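Local atomic coordinates of D-isomer specific 2-hydroxyacid dehydrogenase family protein (Desulfovibrio vulgaris, PDB entry 5TX7), a protein that probably catalyses the NAD-dependent interconversion of D-2-hydroxyacids and the corresponding 2-oxoacids. Residues M2-L7 / G26-H31; A46-T51 / L67-V72; A20-L25 / S301-I306; K53-M58 / Y77-V82. All coordinates share one frame; numbering follows the deposited sequence.

Contact 1 (M2-L7 / G26-H31)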
# COMPACT_ATOMS: atom_id res chain seq x y z
N MET A 2 -40.70 -15.12 9.92
CA MET A 2 -40.36 -14.61 8.59
C MET A 2 -39.26 -15.43 7.93
O MET A 2 -38.30 -15.84 8.57
CB MET A 2 -39.88 -13.16 8.74
CG MET A 2 -39.33 -12.53 7.48
SD MET A 2 -39.46 -10.75 7.60
CE MET A 2 -41.19 -10.55 7.13
N ARG A 3 -39.35 -15.60 6.62
CA ARG A 3 -38.50 -16.50 5.85
C ARG A 3 -37.61 -15.64 4.97
O ARG A 3 -38.11 -14.84 4.19
CB ARG A 3 -39.39 -17.42 5.01
CG ARG A 3 -39.00 -18.89 5.04
CD ARG A 3 -40.15 -19.76 4.53
NE ARG A 3 -41.28 -19.76 5.46
CZ ARG A 3 -42.58 -19.80 5.14
NH1 ARG A 3 -43.00 -19.81 3.86
NH2 ARG A 3 -43.49 -19.81 6.11
N ILE A 4 -36.30 -15.81 5.12
CA ILE A 4 -35.29 -14.99 4.42
C ILE A 4 -34.38 -15.90 3.59
O ILE A 4 -33.85 -16.87 4.11
CB ILE A 4 -34.42 -14.19 5.41
CG1 ILE A 4 -35.30 -13.34 6.33
CG2 ILE A 4 -33.49 -13.27 4.66
CD1 ILE A 4 -34.60 -12.55 7.40
N VAL A 5 -34.16 -15.55 2.33
CA VAL A 5 -33.29 -16.35 1.46
C VAL A 5 -32.19 -15.48 0.84
O VAL A 5 -32.48 -14.46 0.20
CB VAL A 5 -34.08 -17.06 0.35
CG1 VAL A 5 -33.17 -17.89 -0.54
CG2 VAL A 5 -35.13 -17.96 0.97
N ALA A 6 -30.93 -15.90 1.04
CA ALA A 6 -29.78 -15.30 0.35
C ALA A 6 -29.41 -16.18 -0.86
O ALA A 6 -29.01 -17.35 -0.70
CB ALA A 6 -28.61 -15.15 1.30
N LEU A 7 -29.56 -15.62 -2.05
CA LEU A 7 -29.35 -16.37 -3.29
C LEU A 7 -27.88 -16.49 -3.69
O LEU A 7 -27.52 -17.41 -4.39
CB LEU A 7 -30.18 -15.76 -4.44
CG LEU A 7 -31.70 -15.82 -4.26
CD1 LEU A 7 -32.41 -15.03 -5.35
CD2 LEU A 7 -32.22 -17.26 -4.22
N GLY A 26 -35.46 -13.67 11.44
CA GLY A 26 -36.24 -14.66 10.71
C GLY A 26 -35.48 -15.94 10.51
O GLY A 26 -34.42 -16.15 11.09
N GLU A 27 -36.04 -16.81 9.69
CA GLU A 27 -35.44 -18.08 9.33
C GLU A 27 -34.65 -17.84 8.06
O GLU A 27 -35.24 -17.49 7.04
CB GLU A 27 -36.50 -19.17 9.12
CG GLU A 27 -36.94 -19.86 10.41
CD GLU A 27 -35.75 -20.27 11.30
OE1 GLU A 27 -34.88 -21.02 10.80
OE2 GLU A 27 -35.68 -19.82 12.47
N LEU A 28 -33.34 -18.01 8.12
CA LEU A 28 -32.46 -17.74 6.98
C LEU A 28 -32.01 -19.01 6.30
O LEU A 28 -31.69 -19.99 6.96
CB LEU A 28 -31.23 -16.98 7.45
CG LEU A 28 -30.19 -16.57 6.41
CD1 LEU A 28 -30.76 -15.63 5.39
CD2 LEU A 28 -29.05 -15.91 7.14
N VAL A 29 -32.00 -18.99 4.97
CA VAL A 29 -31.33 -20.01 4.17
C VAL A 29 -30.31 -19.28 3.29
O VAL A 29 -30.66 -18.28 2.66
CB VAL A 29 -32.31 -20.80 3.30
CG1 VAL A 29 -31.58 -21.86 2.52
CG2 VAL A 29 -33.33 -21.50 4.17
N VAL A 30 -29.06 -19.75 3.29
CA VAL A 30 -28.00 -19.11 2.52
C VAL A 30 -27.48 -20.06 1.46
O VAL A 30 -26.86 -21.06 1.78
CB VAL A 30 -26.82 -18.70 3.42
CG1 VAL A 30 -25.75 -17.99 2.58
CG2 VAL A 30 -27.29 -17.81 4.57
N HIS A 31 -27.75 -19.75 0.19
CA HIS A 31 -27.13 -20.44 -0.93
C HIS A 31 -25.87 -19.68 -1.32
O HIS A 31 -25.86 -18.44 -1.32
CB HIS A 31 -28.05 -20.50 -2.13
CG HIS A 31 -29.30 -21.28 -1.88
ND1 HIS A 31 -30.50 -20.68 -1.57
CD2 HIS A 31 -29.55 -22.61 -1.92
CE1 HIS A 31 -31.43 -21.60 -1.40
NE2 HIS A 31 -30.87 -22.78 -1.61

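Contact 2 (A46-T51 / L67-V72)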
# COMPACT_ATOMS: atom_id res chain seq x y z
N ALA A 46 -40.23 -17.34 0.23
CA ALA A 46 -39.48 -16.32 0.96
C ALA A 46 -40.23 -14.99 1.04
O ALA A 46 -40.69 -14.48 0.03
CB ALA A 46 -38.12 -16.10 0.30
N HIS A 47 -40.31 -14.43 2.25
CA HIS A 47 -40.80 -13.07 2.47
C HIS A 47 -39.75 -12.06 1.98
O HIS A 47 -40.11 -11.01 1.42
CB HIS A 47 -41.00 -12.78 3.96
CG HIS A 47 -42.08 -13.58 4.62
ND1 HIS A 47 -42.05 -14.95 4.77
CD2 HIS A 47 -43.18 -13.15 5.28
CE1 HIS A 47 -43.12 -15.34 5.45
NE2 HIS A 47 -43.82 -14.27 5.78
N VAL A 48 -38.47 -12.36 2.25
CA VAL A 48 -37.34 -11.48 1.96
C VAL A 48 -36.29 -12.22 1.15
O VAL A 48 -35.85 -13.31 1.56
CB VAL A 48 -36.64 -10.98 3.26
CG1 VAL A 48 -35.52 -10.02 2.93
CG2 VAL A 48 -37.63 -10.32 4.18
N VAL A 49 -35.86 -11.62 0.04
CA VAL A 49 -34.79 -12.17 -0.77
C VAL A 49 -33.57 -11.23 -0.69
O VAL A 49 -33.71 -10.00 -0.83
CB VAL A 49 -35.24 -12.37 -2.24
CG1 VAL A 49 -34.05 -12.54 -3.19
CG2 VAL A 49 -36.17 -13.56 -2.33
N LEU A 50 -32.39 -11.81 -0.48
CA LEU A 50 -31.12 -11.07 -0.52
C LEU A 50 -30.36 -11.50 -1.78
O LEU A 50 -30.19 -12.70 -2.02
CB LEU A 50 -30.28 -11.36 0.71
CG LEU A 50 -31.00 -11.19 2.06
CD1 LEU A 50 -30.08 -11.66 3.18
CD2 LEU A 50 -31.46 -9.73 2.25
N THR A 51 -29.95 -10.52 -2.58
CA THR A 51 -29.19 -10.77 -3.79
C THR A 51 -28.03 -9.78 -3.85
O THR A 51 -28.18 -8.61 -3.52
CB THR A 51 -30.06 -10.65 -5.06
OG1 THR A 51 -29.25 -10.83 -6.22
CG2 THR A 51 -30.76 -9.27 -5.18
N LEU A 67 -43.17 -12.90 -2.12
CA LEU A 67 -42.04 -12.00 -1.93
C LEU A 67 -42.51 -10.61 -1.53
O LEU A 67 -43.26 -9.98 -2.26
CB LEU A 67 -41.19 -11.92 -3.20
CG LEU A 67 -39.92 -11.06 -3.18
CD1 LEU A 67 -39.02 -11.48 -2.03
CD2 LEU A 67 -39.19 -11.19 -4.51
N ARG A 68 -42.09 -10.16 -0.35
CA ARG A 68 -42.47 -8.85 0.17
C ARG A 68 -41.35 -7.82 0.22
O ARG A 68 -41.65 -6.63 0.25
CB ARG A 68 -43.11 -9.01 1.55
CG ARG A 68 -44.28 -9.99 1.61
CD ARG A 68 -45.27 -9.89 0.45
NE ARG A 68 -46.41 -10.79 0.62
CZ ARG A 68 -47.50 -10.84 -0.15
NH1 ARG A 68 -47.63 -10.02 -1.20
NH2 ARG A 68 -48.48 -11.71 0.14
N PHE A 69 -40.08 -8.24 0.18
CA PHE A 69 -38.96 -7.29 0.30
C PHE A 69 -37.65 -7.83 -0.28
O PHE A 69 -37.26 -8.97 -0.01
CB PHE A 69 -38.74 -6.93 1.78
CG PHE A 69 -37.64 -5.93 2.01
CD1 PHE A 69 -37.66 -4.69 1.39
CD2 PHE A 69 -36.59 -6.23 2.88
CE1 PHE A 69 -36.65 -3.76 1.62
CE2 PHE A 69 -35.59 -5.29 3.10
CZ PHE A 69 -35.61 -4.07 2.47
N VAL A 70 -36.98 -6.99 -1.07
CA VAL A 70 -35.66 -7.34 -1.60
C VAL A 70 -34.60 -6.39 -1.04
O VAL A 70 -34.76 -5.17 -1.11
CB VAL A 70 -35.64 -7.31 -3.12
CG1 VAL A 70 -34.25 -7.63 -3.65
CG2 VAL A 70 -36.68 -8.29 -3.67
N SER A 71 -33.55 -6.95 -0.46
CA SER A 71 -32.39 -6.14 -0.10
C SER A 71 -31.19 -6.57 -0.94
O SER A 71 -30.88 -7.77 -1.03
CB SER A 71 -32.08 -6.23 1.39
OG SER A 71 -31.30 -5.10 1.80
N VAL A 72 -30.54 -5.60 -1.57
CA VAL A 72 -29.41 -5.85 -2.43
C VAL A 72 -28.12 -5.65 -1.65
O VAL A 72 -27.93 -4.60 -1.02
CB VAL A 72 -29.43 -4.92 -3.65
CG1 VAL A 72 -28.23 -5.19 -4.56
CG2 VAL A 72 -30.74 -5.09 -4.41

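Contact 3 (A20-L25 / S301-I306)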
# COMPACT_ATOMS: atom_id res chain seq x y z
N ALA A 20 -25.35 -13.84 11.82
CA ALA A 20 -26.13 -13.64 13.05
C ALA A 20 -27.09 -12.43 13.05
O ALA A 20 -28.23 -12.55 13.51
CB ALA A 20 -25.22 -13.59 14.27
N PRO A 21 -26.65 -11.26 12.53
CA PRO A 21 -27.58 -10.12 12.50
C PRO A 21 -28.84 -10.36 11.67
O PRO A 21 -29.90 -9.85 12.02
CB PRO A 21 -26.74 -8.99 11.89
CG PRO A 21 -25.33 -9.36 12.21
CD PRO A 21 -25.29 -10.87 12.12
N ILE A 22 -28.73 -11.13 10.58
CA ILE A 22 -29.88 -11.52 9.76
C ILE A 22 -30.68 -12.66 10.44
O ILE A 22 -31.90 -12.65 10.42
CB ILE A 22 -29.46 -12.00 8.35
CG1 ILE A 22 -28.50 -11.02 7.65
CG2 ILE A 22 -30.68 -12.25 7.47
CD1 ILE A 22 -29.07 -9.70 7.23
N GLU A 23 -29.99 -13.62 11.04
CA GLU A 23 -30.64 -14.76 11.72
C GLU A 23 -31.53 -14.37 12.90
O GLU A 23 -32.47 -15.08 13.21
CB GLU A 23 -29.62 -15.80 12.16
CG GLU A 23 -29.00 -16.54 10.99
CD GLU A 23 -27.74 -17.34 11.33
OE1 GLU A 23 -26.92 -16.92 12.20
OE2 GLU A 23 -27.53 -18.35 10.63
N GLU A 24 -31.24 -13.24 13.55
CA GLU A 24 -32.12 -12.67 14.59
C GLU A 24 -33.52 -12.28 14.10
O GLU A 24 -34.43 -12.18 14.90
CB GLU A 24 -31.49 -11.43 15.23
CG GLU A 24 -30.56 -11.69 16.40
CD GLU A 24 -29.53 -10.58 16.62
OE1 GLU A 24 -29.89 -9.38 16.40
OE2 GLU A 24 -28.38 -10.91 17.01
N LEU A 25 -33.68 -12.05 12.79
CA LEU A 25 -34.88 -11.43 12.22
C LEU A 25 -35.81 -12.39 11.47
O LEU A 25 -36.81 -11.96 10.89
CB LEU A 25 -34.44 -10.33 11.24
CG LEU A 25 -33.45 -9.30 11.75
CD1 LEU A 25 -33.01 -8.40 10.62
CD2 LEU A 25 -34.07 -8.48 12.86
N SER A 301 -25.78 -3.42 7.80
CA SER A 301 -26.69 -2.52 7.08
C SER A 301 -27.83 -3.27 6.41
O SER A 301 -28.94 -2.77 6.36
CB SER A 301 -25.93 -1.70 6.02
OG SER A 301 -25.00 -0.81 6.61
N THR A 302 -27.55 -4.47 5.90
CA THR A 302 -28.60 -5.36 5.39
C THR A 302 -29.58 -5.78 6.51
O THR A 302 -30.80 -5.82 6.27
CB THR A 302 -27.97 -6.58 4.72
OG1 THR A 302 -27.13 -6.12 3.64
CG2 THR A 302 -29.02 -7.53 4.17
N ALA A 303 -29.07 -6.09 7.70
CA ALA A 303 -29.96 -6.39 8.84
C ALA A 303 -30.82 -5.17 9.21
O ALA A 303 -32.02 -5.32 9.50
CB ALA A 303 -29.16 -6.85 10.05
N ALA A 304 -30.22 -3.98 9.17
CA ALA A 304 -30.95 -2.72 9.42
C ALA A 304 -32.07 -2.47 8.43
O ALA A 304 -33.16 -2.07 8.84
CB ALA A 304 -29.99 -1.54 9.40
N ASN A 305 -31.79 -2.71 7.14
CA ASN A 305 -32.78 -2.62 6.06
C ASN A 305 -33.98 -3.55 6.31
O ASN A 305 -35.13 -3.15 6.16
CB ASN A 305 -32.16 -3.00 4.70
CG ASN A 305 -31.22 -1.93 4.13
OD1 ASN A 305 -31.04 -0.86 4.69
ND2 ASN A 305 -30.62 -2.23 2.98
N ILE A 306 -33.69 -4.80 6.68
CA ILE A 306 -34.73 -5.81 6.95
C ILE A 306 -35.52 -5.45 8.21
O ILE A 306 -36.74 -5.56 8.22
CB ILE A 306 -34.13 -7.23 7.11
CG1 ILE A 306 -33.48 -7.71 5.81
CG2 ILE A 306 -35.19 -8.24 7.54
CD1 ILE A 306 -32.51 -8.87 6.01

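Contact 4 (K53-M58 / Y77-V82)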
# COMPACT_ATOMS: atom_id res chain seq x y z
N LYS A 53 -25.55 -10.24 -6.87
CA LYS A 53 -25.53 -10.17 -8.34
C LYS A 53 -26.49 -11.15 -9.01
O LYS A 53 -26.46 -11.28 -10.23
CB LYS A 53 -24.10 -10.41 -8.86
CG LYS A 53 -23.06 -9.40 -8.42
CD LYS A 53 -23.35 -7.99 -8.92
CE LYS A 53 -22.28 -7.00 -8.46
NZ LYS A 53 -22.55 -6.46 -7.09
N VAL A 54 -27.34 -11.84 -8.25
CA VAL A 54 -28.34 -12.72 -8.85
C VAL A 54 -29.44 -11.83 -9.45
O VAL A 54 -29.98 -10.97 -8.76
CB VAL A 54 -28.93 -13.71 -7.84
CG1 VAL A 54 -30.07 -14.51 -8.48
CG2 VAL A 54 -27.83 -14.66 -7.36
N PRO A 55 -29.74 -12.01 -10.74
CA PRO A 55 -30.69 -11.11 -11.39
C PRO A 55 -32.14 -11.40 -11.03
O PRO A 55 -32.49 -12.56 -10.85
CB PRO A 55 -30.45 -11.36 -12.89
CG PRO A 55 -29.84 -12.71 -12.96
CD PRO A 55 -29.08 -12.92 -11.69
N LEU A 56 -32.96 -10.35 -10.90
CA LEU A 56 -34.40 -10.48 -10.67
C LEU A 56 -35.16 -9.57 -11.62
O LEU A 56 -35.13 -8.35 -11.48
CB LEU A 56 -34.74 -10.12 -9.23
CG LEU A 56 -34.11 -11.00 -8.15
CD1 LEU A 56 -34.30 -10.34 -6.79
CD2 LEU A 56 -34.71 -12.40 -8.18
N ASP A 57 -35.83 -10.19 -12.59
CA ASP A 57 -36.63 -9.48 -13.60
C ASP A 57 -38.12 -9.55 -13.25
O ASP A 57 -38.48 -10.09 -12.21
CB ASP A 57 -36.33 -10.07 -14.99
CG ASP A 57 -36.77 -11.53 -15.14
OD1 ASP A 57 -37.12 -12.20 -14.15
OD2 ASP A 57 -36.77 -12.03 -16.28
N MET A 58 -38.98 -9.02 -14.11
CA MET A 58 -40.44 -9.04 -13.90
C MET A 58 -40.98 -10.45 -13.77
O MET A 58 -41.84 -10.72 -12.94
CB MET A 58 -41.16 -8.39 -15.09
CG MET A 58 -42.69 -8.46 -15.07
SD MET A 58 -43.39 -7.48 -13.73
CE MET A 58 -43.40 -5.85 -14.47
N TYR A 77 -27.48 -1.99 -8.12
CA TYR A 77 -28.64 -2.88 -8.24
C TYR A 77 -29.03 -3.03 -9.72
O TYR A 77 -30.21 -3.21 -10.05
CB TYR A 77 -29.80 -2.35 -7.37
CG TYR A 77 -30.07 -0.88 -7.55
CD1 TYR A 77 -30.93 -0.42 -8.56
CD2 TYR A 77 -29.47 0.06 -6.73
CE1 TYR A 77 -31.16 0.93 -8.75
CE2 TYR A 77 -29.70 1.42 -6.90
CZ TYR A 77 -30.54 1.86 -7.91
OH TYR A 77 -30.77 3.21 -8.10
N ASP A 78 -28.04 -3.00 -10.61
CA ASP A 78 -28.28 -2.94 -12.06
C ASP A 78 -28.94 -4.21 -12.61
O ASP A 78 -29.62 -4.15 -13.62
CB ASP A 78 -26.98 -2.63 -12.84
CG ASP A 78 -27.24 -1.77 -14.10
OD1 ASP A 78 -27.92 -0.71 -13.99
OD2 ASP A 78 -26.75 -2.13 -15.20
N LYS A 79 -28.73 -5.35 -11.93
CA LYS A 79 -29.33 -6.64 -12.31
C LYS A 79 -30.73 -6.89 -11.69
O LYS A 79 -31.32 -7.94 -11.92
CB LYS A 79 -28.36 -7.79 -12.00
CG LYS A 79 -27.08 -7.72 -12.85
CD LYS A 79 -26.02 -8.77 -12.48
CE LYS A 79 -26.12 -10.04 -13.34
NZ LYS A 79 -25.36 -11.21 -12.78
N VAL A 80 -31.26 -5.94 -10.93
CA VAL A 80 -32.58 -6.04 -10.35
C VAL A 80 -33.52 -5.03 -11.01
O VAL A 80 -33.29 -3.84 -10.93
CB VAL A 80 -32.55 -5.76 -8.83
CG1 VAL A 80 -33.95 -5.88 -8.23
CG2 VAL A 80 -31.60 -6.73 -8.14
N ASP A 81 -34.59 -5.52 -11.65
CA ASP A 81 -35.60 -4.64 -12.22
C ASP A 81 -36.45 -4.06 -11.08
O ASP A 81 -37.53 -4.57 -10.79
CB ASP A 81 -36.46 -5.38 -13.25
CG ASP A 81 -37.38 -4.44 -14.03
OD1 ASP A 81 -37.58 -3.28 -13.59
OD2 ASP A 81 -37.90 -4.85 -15.09
N VAL A 82 -35.93 -3.00 -10.46
CA VAL A 82 -36.56 -2.43 -9.26
C VAL A 82 -37.86 -1.70 -9.58
O VAL A 82 -38.70 -1.53 -8.69
CB VAL A 82 -35.61 -1.52 -8.44
CG1 VAL A 82 -34.36 -2.28 -8.01
CG2 VAL A 82 -35.23 -0.24 -9.19

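Contact 1 (M2-L7 / G26-H31)
Leu-28 and Ile-4 cross obliquely on one face of the sheet, and the way each is turned decides which methyls meet. In Leu-28 CG stands anti to the backbone N (chi1 -179°); this, with a second torsion of 62°, brings CD1 over the neighbouring strand to 3.7 Å from Ile-4 CG2. The same CD1 sits 3.6 Å from Ile-4 O, so it packs on main chain as well as on side chain. The other branch of Ile-4, CG1, lies beside its own backbone N and places CD1 beside Gly-26, with 4.3 Å between Ile-4 CD1 and Gly-26 CA. Further along this face the Ala-6 methyl meets Val-30 more loosely, CB to CG1 being 4.2 Å. Ile-22 and Trp-19 cover the Leu-28 side chain from beyond. The two strands, 3-6 and 27-30, run parallel and are joined through helix 20-23 as a beta-alpha-beta unit; they are the first two of the flavodoxin-like domain that usually binds substrate in this family, with 27-30 as the outermost strand within the chain. Gly-26, with positive phi, leads from the end of that helix into strand 27-30. Five nearly straight N-H...O bonds zip the backbones together, beginning with Glu-27 N to Met-2 O at 2.7 Å and finishing with His-31 N to Ala-6 O at 2.9 Å. Across the sheet from Ile-4 lie Arg-3, Val-5, Glu-27 and Val-29. On that side Val-5 CG1, anti to its backbone N, comes in plane to the edge of the His-31 imidazole, 4.0 Å from ND1.

Contact 2 (A46-T51 / L67-V72)
Leu-67 starts pointing away from strand 48-51 and ends against it. Its CB only grazes the chain, 4.2 Å from Ala-46 O. With CG anti to the backbone N (chi1 -177°), the side chain then doubles back, and the second torsion of 54° swings CD1 over the neighbouring segment. There CD1 touches Val-49 CG2 at 3.5 Å, the two side chains crossing at about a right angle, and lies 3.6 Å from His-47 O. That carbonyl is the busiest acceptor of the contact: Arg-68 N reaches it on a lone pair at 2.8 Å, while the bond from Phe-69 N is weak. Beyond it the parallel register settles into the usual alternation, Val-49 N to Phe-69 O, Ser-71 N to Val-49 O and Thr-51 N to Ser-71 O, the last at 3.3 Å. On the opposite face Val-48 lies alongside Phe-69, whose ring stacks with Phe-309, and Leu-50 CD2 rests 3.7 Å from Ser-71 CB. Both strands are interior to the parallel sheet, linked through helix 58-62 as a beta-alpha-beta unit. Most of the contact is buried and touches largely through hydrocarbon, leaving polar pairing to the backbone; the two hydroxyls bond elsewhere, Thr-51 OG1 to Val-54 O.

Contact 3 (A20-L25 / S301-I306)
Asn-305 ND2 is held by two acceptors, Asn-94 O and Ser-71 OG, while OD1 of the same amide accepts from Asn-316 ND2. Three hydrogen bonds thus fix the rotation of the buried amide, which ties helix 292-310 to its surroundings on a side other than the one that meets residues 20-25. A second polar tip, Thr-302 OG1, lies beside its own backbone N and is bound to Leu-298 O within the helix; CG2, anti to the backbone N, is thereby left to the apolar side of the residue. Toward 20-25 the side chains offer hydrocarbon, which also packs on the Ala-303 backbone. Ile-22 sends CD1 in between three residues of the longer helix: it lies 3.8 Å from Thr-302 CG2, 3.6 Å from Ala-303 N and 3.7 Å from Ile-306 CD1, and the two isoleucines cross at about a right angle. Ala-303, whose CB points toward 20-25, is the small residue in the middle. Its methyl meets Pro-21 CB at 3.7 Å, with Ile-22 and Leu-25 completing its surroundings. Leu-25 approaches obliquely, CG beside the backbone N (chi1 -52°), so that CD1 reaches Ile-306 CG2 at 3.8 Å and Ala-303 O at 3.4 Å. Here the long helix from the end of the chain packs against the short helix 20-23 of the N-terminal alpha/beta domain, consistent with the family architecture, in which the C-terminal helix returns to that domain. With mostly methyls doing the touching and the polar groups bonded elsewhere, the chemistry implies apolar burial without directional pairing between the two segments.

Contact 4 (K53-M58 / Y77-V82)
The firm part of this contact is a single backbone bridge between Leu-56 and Val-80, held by two hydrogen bonds. Leu-56 N donates to Lys-79 O at 3.1 Å, and Asp-81 N to Leu-56 O at 2.9 Å, nearly along the C=O axis. Both bridged residues are buried and lean on Thr-51, though Leu-56 CB and Val-80 CG1 are 4.4 Å apart. Lys-79 is exposed yet still gripped by one bond: its chain begins with CG beside the backbone N, runs past Pro-55 and bends at chi3 (94°). That bend lays CD and CE along Lys-53 O, each at 3.4 Å, and lets NZ bond it at 2.8 Å in the carbonyl plane. Lys-53 turns its own end elsewhere, in a cation-pi contact with Trp-136 of the second subunit. The loose part lies beyond the bridge, where Asp-81 CB merely approaches exposed Asp-57, 4.1 Å from its CA. Each aspartate is an N-cap, OD1 bonding Ala-60 N from Asp-57 and Ala-84 N from Asp-81. Loops that leave the C-terminal ends of adjacent parallel strands and lead into helices are the connections of a doubly wound alpha/beta fold; in relatives this edge of the sheet borders the active-site cleft.

From the N terminus, strand 3-6 leads through helix 20-23 to strand 27-30, where contact 1 closes the first loop. Contact 2 follows in series, and its strand 48-51 hydrogen-bonds to 3-6, so the two contacts belong to one parallel sheet. Contact 4 crosses contact 2: its segments lie in the loops that follow strands 48-51 and 69-72, continuing that pairing beyond the sheet. Contact 3 opens between the segments of contact 1, crossing it, and closes only at residues 301-306, so that contacts 2 and 4 fall wholly within its span. It thereby brings the late helix 292-310 back to the N-terminal domain, where Asn-305 and Thr-302 touch strands of contact 2.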